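Side-chain contacts in CocE/NonD family hydrolase (Staphylococcus aureus subsp. aureus COL, PDB 3III), which probably hydrolyses ester or amide bonds through an alpha/beta-hydrolase domain, although its natural substrate is not established: residues His380-Asp385 with Gln391-Lys396; Leu411-Ser416 with Val511-Ser516; Ile26-Val31 with Gln36-Glu41. All blocks are in the same frame, centred on the assembly; numbering follows the deposited sequence.

How the contacts relate
From the N terminus, contact 3 comes first: a four-residue turn brings 36-41 back against 26-31 at the outer edge of the sheet in the hydrolase half. Contact 1 closes another short loop, of five residues, where 380-385 and 391-396 lie in different sheets of the C-terminal non-catalytic domain. Contact 2 then spans 94 residues to set 411-416 opposite 511-516, again across those two sheets. The three follow one another in series and neither nest nor cross. Contacts 1 and 2 touch through backbone bonding of strands 392-398 and 508-514, whereas contact 3, across the chain's centre, lies about 59 and 54 Å from them, centre to centre.

Contact 1: His380-Asp385 with Gln391-Lys396; sequences HVAQYD and QDVSFK
Ala382 and Val393 face each other across the margin of a beta sandwich, at 4.2 Å between Ala382 CB and Val393 CG1. Strand 380-385 belongs to one antiparallel sheet of the C-terminal domain and strand 392-398 is an edge strand of the other, so a short loop turns the chain from sheet to sheet. At Gln383 the side chain points away, and its backbone O meets the methyl Val393 CG1 at 3.7 Å. Tyr384 supplies the buried centre. Its CG lies between the backbone N and carbonyl carbon (chi1 57°), which swings the ring in against Val393; the two side chains cross at about a right angle. Val393 CG1 approaches the edge of the ring, near its plane, 3.7 Å from Tyr384 CD2, while Tyr384 OH is hydrogen-bonded to His542 ND1 on the neighbouring strand 541-546. Asp385 brings the contact to its polar, partly exposed end. The extended Gln391 chain reaches across so that OE1 accepts the Asp385 backbone N-H at 2.8 Å, nearly straight at 169°. Asp385 OD1 turns to Glu387 N within the connecting loop. A water sits within hydrogen-bonding distance of Asp385 O (2.9 Å) and Gln391 O (2.8 Å) but cannot serve every nearby acceptor at once. The amide bond to Gln391 OE1 uses no in-plane lone pair: Asp385 N stands above the side-chain carbonyl plane, 55° out of it.

Contact 2: Leu411-Ser416 with Val511-Ser516; sequences LKLWVS and VVVKGS
Leu411 rests its CD2 methyl in the notch between two valine methyls of the facing strand, 3.9 Å from Val511 CG1 and 3.8 Å from Val513 CG2. With CG anti to the backbone N (chi1 178°), Leu411 carries CD2 toward the other sheet and meets Val511 tip to tip, while it passes Val513 at a slant. Leu413, two residues along on the same side, also points its tip at Val513: its CD1 rests against both methyls, with 4.1 Å to Val513 CG2 and 4.1 Å to Val513 CG1. Val513 CG2 is thus shared by the two leucines. All four side chains are buried and the joint is purely apolar, with strand axes 10.5 Å apart, the spacing of two packed sheets rather than of neighbours in one. The strands run in roughly the same direction, crossing at -47°. This is the hydrophobic interior of the beta sandwich in the C-terminal domain. Leu554 of strand 553-559 touches both Leu411 and Val511, and Ile429 of strand 424-432 touches Val511. Strand 408-417 is bonded to 490-503, 541-546 and 553-559 in one sheet, and strand 508-514 lies between 392-398 and 424-432 in the other.

Contact 3: Ile26-Val31 with Gln36-Glu41; sequences IVVDSV and QEMIME
Ile26 packs on Met38 and Met40, and Val28 on Met38, along one face of an antiparallel beta hairpin; both methionines are present as selenomethionine. Four backbone hydrogen bonds zip the strands together: Ile26 and Met38 exchange a pair through N and O, as do Val28 and Gln36, the shortest being Val28 N to Gln36 O at 2.8 Å. Packing is tight on this buried face. The ethyl branch of Ile26 lies over the selenomethionine chains, with CG1 3.8 Å from Met38 CG and CD1 3.8 Å from Met40 CB. Met38 leaves its strand with CG between the backbone N and carbonyl carbon (chi1 67°), then bends at its last torsion (chi3 69°), which brings its end across onto Val28: Val28 CG2 is 3.7 Å from both Met38 SE and Met38 CE. Toward the turn, Ser30 CB meets Gln36 CG at 4.0 Å, and the polar ends of both residues turn elsewhere, Ser30 OG to Gly111 O and Gln36 NE2 to Tyr33 O and His4 O. The other face is looser. Val27 and Glu37 form the non-hydrogen-bonded pair there, CA to CA 4.3 Å, but their side chains bury little of each other and Glu37 is exposed to solvent. Strand 22-30, whose outer flank pairs with the backbone of Thr14 at Val27, is the outermost strand on its side of the eleven-stranded mixed sheet of the hydrolase domain; strand 36-47 joins it to strand 53-60, where Asn57 and Phe59 pack against Met40, and Arg60 forms a salt bridge with Glu41.

Contact 1: His380-Asp385 with Gln391-Lys396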
loop_
_atom_site.group_PDB
_atom_site.type_symbol
_atom_site.label_atom_id
_atom_site.label_comp_id
_atom_site.label_asym_id
_atom_site.label_seq_id
_atom_site.Cartn_x
_atom_site.Cartn_y
_atom_site.Cartn_z
ATOM N N HIS A 380 29.147 24.571 3.412
ATOM C CA HIS A 380 30.084 23.483 3.700
ATOM C C HIS A 380 29.625 22.218 3.049
ATOM O O HIS A 380 28.503 22.130 2.629
ATOM C CB HIS A 380 30.227 23.242 5.191
ATOM C CG HIS A 380 30.954 24.352 5.843
ATOM N ND1 HIS A 380 30.311 25.509 6.240
ATOM C CD2 HIS A 380 32.283 24.571 6.015
ATOM C CE1 HIS A 380 31.218 26.348 6.725
ATOM N NE2 HIS A 380 32.414 25.798 6.603
ATOM N N VAL A 381 30.531 21.255 2.952
ATOM C CA VAL A 381 30.245 20.033 2.234
ATOM C C VAL A 381 30.572 18.806 3.061
ATOM O O VAL A 381 31.582 18.760 3.711
ATOM C CB VAL A 381 30.953 20.019 0.896
ATOM C CG1 VAL A 381 32.475 20.015 1.065
ATOM C CG2 VAL A 381 30.442 18.846 0.046
ATOM N N ALA A 382 29.684 17.822 3.043
ATOM C CA ALA A 382 29.954 16.524 3.661
ATOM C C ALA A 382 29.937 15.461 2.574
ATOM O O ALA A 382 29.491 15.702 1.432
ATOM C CB ALA A 382 28.930 16.200 4.693
ATOM N N GLN A 383 30.385 14.269 2.947
ATOM C CA GLN A 383 30.819 13.298 1.963
ATOM C C GLN A 383 30.616 11.896 2.511
ATOM O O GLN A 383 30.802 11.680 3.707
ATOM C CB GLN A 383 32.267 13.567 1.728
ATOM C CG GLN A 383 32.818 13.006 0.505
ATOM C CD GLN A 383 34.274 13.369 0.335
ATOM O OE1 GLN A 383 34.595 14.271 -0.424
ATOM N NE2 GLN A 383 35.159 12.681 1.040
ATOM N N TYR A 384 30.210 10.945 1.677
ATOM C CA TYR A 384 30.246 9.560 2.115
ATOM C C TYR A 384 30.577 8.736 0.890
ATOM O O TYR A 384 30.341 9.180 -0.242
ATOM C CB TYR A 384 28.924 9.128 2.762
ATOM C CG TYR A 384 27.712 9.308 1.861
ATOM C CD1 TYR A 384 27.378 8.364 0.927
ATOM C CD2 TYR A 384 26.903 10.431 1.966
ATOM C CE1 TYR A 384 26.301 8.544 0.080
ATOM C CE2 TYR A 384 25.812 10.609 1.141
ATOM C CZ TYR A 384 25.520 9.662 0.197
ATOM O OH TYR A 384 24.469 9.857 -0.656
ATOM N N ASP A 385 31.169 7.566 1.099
ATOM C CA ASP A 385 31.414 6.625 -0.017
ATOM C C ASP A 385 30.066 5.930 -0.361
ATOM O O ASP A 385 29.549 5.162 0.452
ATOM C CB ASP A 385 32.463 5.588 0.401
ATOM C CG ASP A 385 32.769 4.554 -0.711
ATOM O OD1 ASP A 385 32.014 4.425 -1.738
ATOM O OD2 ASP A 385 33.799 3.885 -0.533
ATOM N N GLN A 391 28.734 3.422 5.329
ATOM C CA GLN A 391 28.941 4.854 5.370
ATOM C C GLN A 391 27.625 5.546 5.009
ATOM O O GLN A 391 26.883 5.120 4.123
ATOM C CB GLN A 391 30.026 5.310 4.397
ATOM C CG GLN A 391 31.459 5.001 4.832
ATOM C CD GLN A 391 32.519 5.833 4.087
ATOM O OE1 GLN A 391 32.297 6.984 3.648
ATOM N NE2 GLN A 391 33.703 5.255 3.986
ATOM N N ASP A 392 27.394 6.643 5.701
ATOM C CA ASP A 392 26.256 7.499 5.468
ATOM C C ASP A 392 26.553 8.875 6.020
ATOM O O ASP A 392 27.609 9.072 6.599
ATOM C CB ASP A 392 25.005 6.880 6.088
ATOM C CG ASP A 392 25.081 6.756 7.616
ATOM O OD1 ASP A 392 25.591 7.670 8.266
ATOM O OD2 ASP A 392 24.593 5.737 8.149
ATOM N N VAL A 393 25.692 9.859 5.786
ATOM C CA VAL A 393 25.780 11.075 6.591
ATOM C C VAL A 393 24.482 11.198 7.354
ATOM O O VAL A 393 23.428 10.807 6.850
ATOM C CB VAL A 393 26.032 12.336 5.765
ATOM C CG1 VAL A 393 27.450 12.306 5.148
ATOM C CG2 VAL A 393 24.965 12.540 4.717
ATOM N N SER A 394 24.537 11.744 8.562
ATOM C CA SER A 394 23.331 11.897 9.324
ATOM C C SER A 394 23.237 13.206 10.090
ATOM O O SER A 394 24.224 13.879 10.290
ATOM C CB SER A 394 23.117 10.692 10.227
ATOM O OG SER A 394 23.764 10.849 11.440
ATOM N N PHE A 395 22.012 13.569 10.438
ATOM C CA PHE A 395 21.665 14.874 10.994
ATOM C C PHE A 395 20.574 14.756 12.024
ATOM O O PHE A 395 19.516 14.183 11.742
ATOM C CB PHE A 395 21.171 15.776 9.881
ATOM C CG PHE A 395 22.125 15.874 8.726
ATOM C CD1 PHE A 395 23.112 16.852 8.712
ATOM C CD2 PHE A 395 22.072 14.962 7.678
ATOM C CE1 PHE A 395 24.010 16.943 7.706
ATOM C CE2 PHE A 395 23.027 15.038 6.642
ATOM C CZ PHE A 395 23.966 16.025 6.638
ATOM N N LYS A 396 20.786 15.348 13.190
ATOM C CA LYS A 396 19.910 15.099 14.333
ATOM C C LYS A 396 19.360 16.365 14.929
ATOM O O LYS A 396 20.060 17.392 14.963
ATOM C CB LYS A 396 20.615 14.382 15.455
ATOM C CG LYS A 396 21.102 13.009 15.123
ATOM C CD LYS A 396 21.985 12.534 16.268
ATOM C CE LYS A 396 22.369 11.105 16.081
ATOM N NZ LYS A 396 23.728 10.856 16.599
HETATM O O HOH W 1 26.870 4.836 1.378
#

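Contact 2: Leu411-Ser416 with Val511-Ser516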
loop_
_atom_site.group_PDB
_atom_site.type_symbol
_atom_site.label_atom_id
_atom_site.label_comp_id
_atom_site.label_asym_id
_atom_site.label_seq_id
_atom_site.Cartn_x
_atom_site.Cartn_y
_atom_site.Cartn_z
ATOM N N LEU A 411 12.807 16.095 2.059
ATOM C CA LEU A 411 14.224 16.318 2.303
ATOM C C LEU A 411 14.872 16.993 1.096
ATOM O O LEU A 411 15.037 16.358 0.043
ATOM C CB LEU A 411 14.916 14.994 2.640
ATOM C CG LEU A 411 16.420 15.132 2.859
ATOM C CD1 LEU A 411 16.692 16.118 4.014
ATOM C CD2 LEU A 411 17.058 13.721 3.130
ATOM N N LYS A 412 15.221 18.281 1.265
ATOM C CA LYS A 412 15.883 19.047 0.225
ATOM C C LYS A 412 17.382 18.964 0.440
ATOM O O LYS A 412 17.898 19.322 1.511
ATOM C CB LYS A 412 15.428 20.501 0.159
ATOM C CG LYS A 412 16.028 21.166 -1.120
ATOM C CD LYS A 412 15.811 22.670 -1.133
ATOM C CE LYS A 412 16.228 23.297 -2.409
ATOM N NZ LYS A 412 15.936 24.757 -2.324
ATOM N N LEU A 413 18.084 18.478 -0.574
ATOM C CA LEU A 413 19.539 18.431 -0.553
ATOM C C LEU A 413 20.167 19.104 -1.751
ATOM O O LEU A 413 19.611 19.067 -2.852
ATOM C CB LEU A 413 20.065 16.984 -0.475
ATOM C CG LEU A 413 19.529 16.067 0.620
ATOM C CD1 LEU A 413 19.894 14.594 0.308
ATOM C CD2 LEU A 413 19.991 16.519 2.041
ATOM N N TRP A 414 21.345 19.680 -1.541
ATOM C CA TRP A 414 22.210 20.031 -2.618
ATOM C C TRP A 414 23.356 19.011 -2.735
ATOM O O TRP A 414 24.056 18.731 -1.767
ATOM C CB TRP A 414 22.740 21.456 -2.446
ATOM C CG TRP A 414 21.665 22.499 -2.488
ATOM C CD1 TRP A 414 20.812 22.850 -1.479
ATOM C CD2 TRP A 414 21.382 23.380 -3.574
ATOM N NE1 TRP A 414 20.000 23.877 -1.892
ATOM C CE2 TRP A 414 20.295 24.190 -3.181
ATOM C CE3 TRP A 414 21.871 23.492 -4.871
ATOM C CZ2 TRP A 414 19.757 25.165 -4.004
ATOM C CZ3 TRP A 414 21.327 24.458 -5.719
ATOM C CH2 TRP A 414 20.268 25.278 -5.278
ATOM N N VAL A 415 23.534 18.443 -3.931
ATOM C CA VAL A 415 24.367 17.268 -4.084
ATOM C C VAL A 415 25.216 17.360 -5.370
ATOM O O VAL A 415 24.847 18.062 -6.350
ATOM C CB VAL A 415 23.503 15.986 -4.128
ATOM C CG1 VAL A 415 22.633 15.762 -2.849
ATOM C CG2 VAL A 415 22.650 15.938 -5.421
ATOM N N SER A 416 26.369 16.674 -5.362
ATOM C CA SER A 416 27.192 16.474 -6.527
ATOM C C SER A 416 27.974 15.177 -6.402
ATOM O O SER A 416 28.089 14.635 -5.338
ATOM C CB SER A 416 28.207 17.596 -6.713
ATOM O OG SER A 416 29.245 17.484 -5.750
ATOM N N VAL A 511 17.862 12.298 10.411
ATOM C CA VAL A 511 17.873 12.085 8.989
ATOM C C VAL A 511 19.150 11.325 8.634
ATOM O O VAL A 511 20.228 11.738 9.034
ATOM C CB VAL A 511 17.949 13.423 8.224
ATOM C CG1 VAL A 511 18.298 13.142 6.761
ATOM C CG2 VAL A 511 16.683 14.150 8.331
ATOM N N VAL A 512 19.042 10.295 7.793
ATOM C CA VAL A 512 20.184 9.549 7.298
ATOM C C VAL A 512 20.128 9.625 5.764
ATOM O O VAL A 512 19.061 9.466 5.177
ATOM C CB VAL A 512 20.100 8.072 7.693
ATOM C CG1 VAL A 512 21.264 7.273 7.093
ATOM C CG2 VAL A 512 20.010 7.910 9.221
ATOM N N VAL A 513 21.275 9.863 5.128
ATOM C CA VAL A 513 21.398 9.825 3.687
ATOM C C VAL A 513 22.535 8.863 3.359
ATOM O O VAL A 513 23.643 8.944 3.945
ATOM C CB VAL A 513 21.628 11.232 3.100
ATOM C CG1 VAL A 513 21.725 11.148 1.523
ATOM C CG2 VAL A 513 20.542 12.188 3.517
ATOM N N LYS A 514 22.334 8.005 2.362
ATOM C CA LYS A 514 23.260 6.918 2.133
ATOM C C LYS A 514 23.178 6.486 0.671
ATOM O O LYS A 514 22.195 6.773 -0.023
ATOM C CB LYS A 514 22.767 5.757 3.031
ATOM C CG LYS A 514 23.754 4.660 3.231
ATOM C CD LYS A 514 23.166 3.604 4.170
ATOM C CE LYS A 514 24.222 2.641 4.568
ATOM N NZ LYS A 514 23.696 1.309 4.923
ATOM N N GLY A 515 24.180 5.740 0.205
ATOM C CA GLY A 515 24.143 5.229 -1.168
ATOM C C GLY A 515 23.536 3.871 -1.355
ATOM O O GLY A 515 23.627 3.286 -2.462
ATOM N N SER A 516 22.937 3.346 -0.302
ATOM C CA SER A 516 22.281 2.042 -0.361
ATOM C C SER A 516 21.224 1.953 0.751
ATOM O O SER A 516 21.075 2.883 1.542
ATOM C CB SER A 516 23.339 0.893 -0.301
ATOM O OG SER A 516 24.115 0.969 0.881
#

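Contact 3: Ile26-Val31 with Gln36-Glu41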
loop_
_atom_site.group_PDB
_atom_site.type_symbol
_atom_site.label_atom_id
_atom_site.label_comp_id
_atom_site.label_asym_id
_atom_site.label_seq_id
_atom_site.Cartn_x
_atom_site.Cartn_y
_atom_site.Cartn_z
ATOM N N ILE A 26 -22.460 -26.130 2.038
ATOM C CA ILE A 26 -21.250 -26.312 2.794
ATOM C C ILE A 26 -21.432 -25.777 4.212
ATOM O O ILE A 26 -22.412 -25.087 4.498
ATOM C CB ILE A 26 -20.062 -25.618 2.092
ATOM C CG1 ILE A 26 -20.197 -24.112 2.189
ATOM C CG2 ILE A 26 -19.999 -26.080 0.618
ATOM C CD1 ILE A 26 -18.887 -23.322 1.966
ATOM N N VAL A 27 -20.487 -26.132 5.073
ATOM C CA VAL A 27 -20.405 -25.627 6.444
ATOM C C VAL A 27 -18.999 -24.999 6.587
ATOM O O VAL A 27 -17.991 -25.693 6.401
ATOM C CB VAL A 27 -20.626 -26.767 7.474
ATOM C CG1 VAL A 27 -20.442 -26.316 8.906
ATOM C CG2 VAL A 27 -22.025 -27.433 7.292
ATOM N N VAL A 28 -18.956 -23.736 6.992
ATOM C CA VAL A 28 -17.728 -22.915 7.032
ATOM C C VAL A 28 -17.274 -22.837 8.480
ATOM O O VAL A 28 -18.094 -22.686 9.370
ATOM C CB VAL A 28 -17.972 -21.465 6.427
ATOM C CG1 VAL A 28 -16.735 -20.489 6.675
ATOM C CG2 VAL A 28 -18.300 -21.555 4.950
ATOM N N ASP A 29 -15.963 -22.924 8.684
ATOM C CA ASP A 29 -15.351 -22.740 9.998
ATOM C C ASP A 29 -15.198 -21.235 10.245
ATOM O O ASP A 29 -14.133 -20.672 10.089
ATOM C CB ASP A 29 -14.000 -23.451 10.089
ATOM C CG ASP A 29 -13.067 -23.150 8.873
ATOM O OD1 ASP A 29 -13.486 -22.950 7.720
ATOM O OD2 ASP A 29 -11.901 -23.064 9.086
ATOM N N SER A 30 -16.294 -20.562 10.578
ATOM C CA SER A 30 -16.237 -19.125 10.787
ATOM C C SER A 30 -15.419 -18.811 12.056
ATOM O O SER A 30 -15.571 -19.465 13.065
ATOM C CB SER A 30 -17.642 -18.515 10.931
ATOM O OG SER A 30 -17.531 -17.158 11.345
ATOM N N VAL A 31 -14.567 -17.808 11.962
ATOM C CA VAL A 31 -13.736 -17.298 13.065
ATOM C C VAL A 31 -14.604 -16.647 14.172
ATOM O O VAL A 31 -14.261 -16.697 15.349
ATOM C CB VAL A 31 -12.692 -16.276 12.416
ATOM C CG1 VAL A 31 -12.143 -15.261 13.389
ATOM C CG2 VAL A 31 -11.600 -17.092 11.767
ATOM N N GLN A 36 -20.934 -22.515 10.272
ATOM C CA GLN A 36 -21.965 -21.769 9.538
ATOM C C GLN A 36 -22.299 -22.398 8.192
ATOM O O GLN A 36 -21.454 -22.456 7.293
ATOM C CB GLN A 36 -21.480 -20.330 9.324
ATOM C CG GLN A 36 -21.501 -19.515 10.588
ATOM C CD GLN A 36 -22.879 -19.159 11.037
ATOM O OE1 GLN A 36 -23.761 -19.024 10.206
ATOM N NE2 GLN A 36 -23.087 -19.024 12.353
ATOM N N GLU A 37 -23.538 -22.836 8.064
ATOM C CA GLU A 37 -24.102 -23.378 6.824
ATOM C C GLU A 37 -24.407 -22.267 5.805
ATOM O O GLU A 37 -24.934 -21.234 6.134
ATOM C CB GLU A 37 -25.449 -24.086 7.112
ATOM C CG GLU A 37 -25.455 -25.141 8.176
ATOM C CD GLU A 37 -26.876 -25.441 8.777
ATOM O OE1 GLU A 37 -27.239 -24.901 9.885
ATOM O OE2 GLU A 37 -27.602 -26.250 8.149
HETATM N N MSE A 38 -24.079 -22.528 4.556
HETATM C CA MSE A 38 -24.332 -21.645 3.498
HETATM C C MSE A 38 -24.200 -22.442 2.226
HETATM O O MSE A 38 -23.812 -23.622 2.262
HETATM C CB MSE A 38 -23.342 -20.479 3.518
HETATM C CG MSE A 38 -21.910 -20.858 3.236
HETATM SE SE MSE A 38 -20.772 -19.236 3.539
HETATM C CE MSE A 38 -20.934 -19.091 5.572
ATOM N N ILE A 39 -24.497 -21.773 1.119
ATOM C CA ILE A 39 -24.278 -22.282 -0.216
ATOM C C ILE A 39 -22.982 -21.734 -0.792
ATOM O O ILE A 39 -22.666 -20.560 -0.649
ATOM C CB ILE A 39 -25.455 -21.925 -1.126
ATOM C CG1 ILE A 39 -26.666 -22.787 -0.770
ATOM C CG2 ILE A 39 -25.063 -22.045 -2.597
ATOM C CD1 ILE A 39 -27.970 -22.361 -1.490
HETATM N N MSE A 40 -22.189 -22.604 -1.406
HETATM C CA MSE A 40 -21.090 -22.186 -2.254
HETATM C C MSE A 40 -21.298 -22.748 -3.674
HETATM O O MSE A 40 -21.403 -23.992 -3.881
HETATM C CB MSE A 40 -19.759 -22.668 -1.673
HETATM C CG MSE A 40 -18.555 -22.210 -2.506
HETATM SE SE MSE A 40 -16.990 -23.325 -2.117
HETATM C CE MSE A 40 -15.666 -22.327 -3.201
ATOM N N GLU A 41 -21.390 -21.844 -4.636
ATOM C CA GLU A 41 -21.391 -22.200 -6.049
ATOM C C GLU A 41 -19.964 -22.066 -6.491
ATOM O O GLU A 41 -19.354 -20.995 -6.371
ATOM C CB GLU A 41 -22.305 -21.269 -6.882
ATOM C CG GLU A 41 -23.705 -21.202 -6.363
ATOM C CD GLU A 41 -24.717 -20.492 -7.305
ATOM O OE1 GLU A 41 -24.468 -20.382 -8.536
ATOM O OE2 GLU A 41 -25.775 -20.088 -6.773
#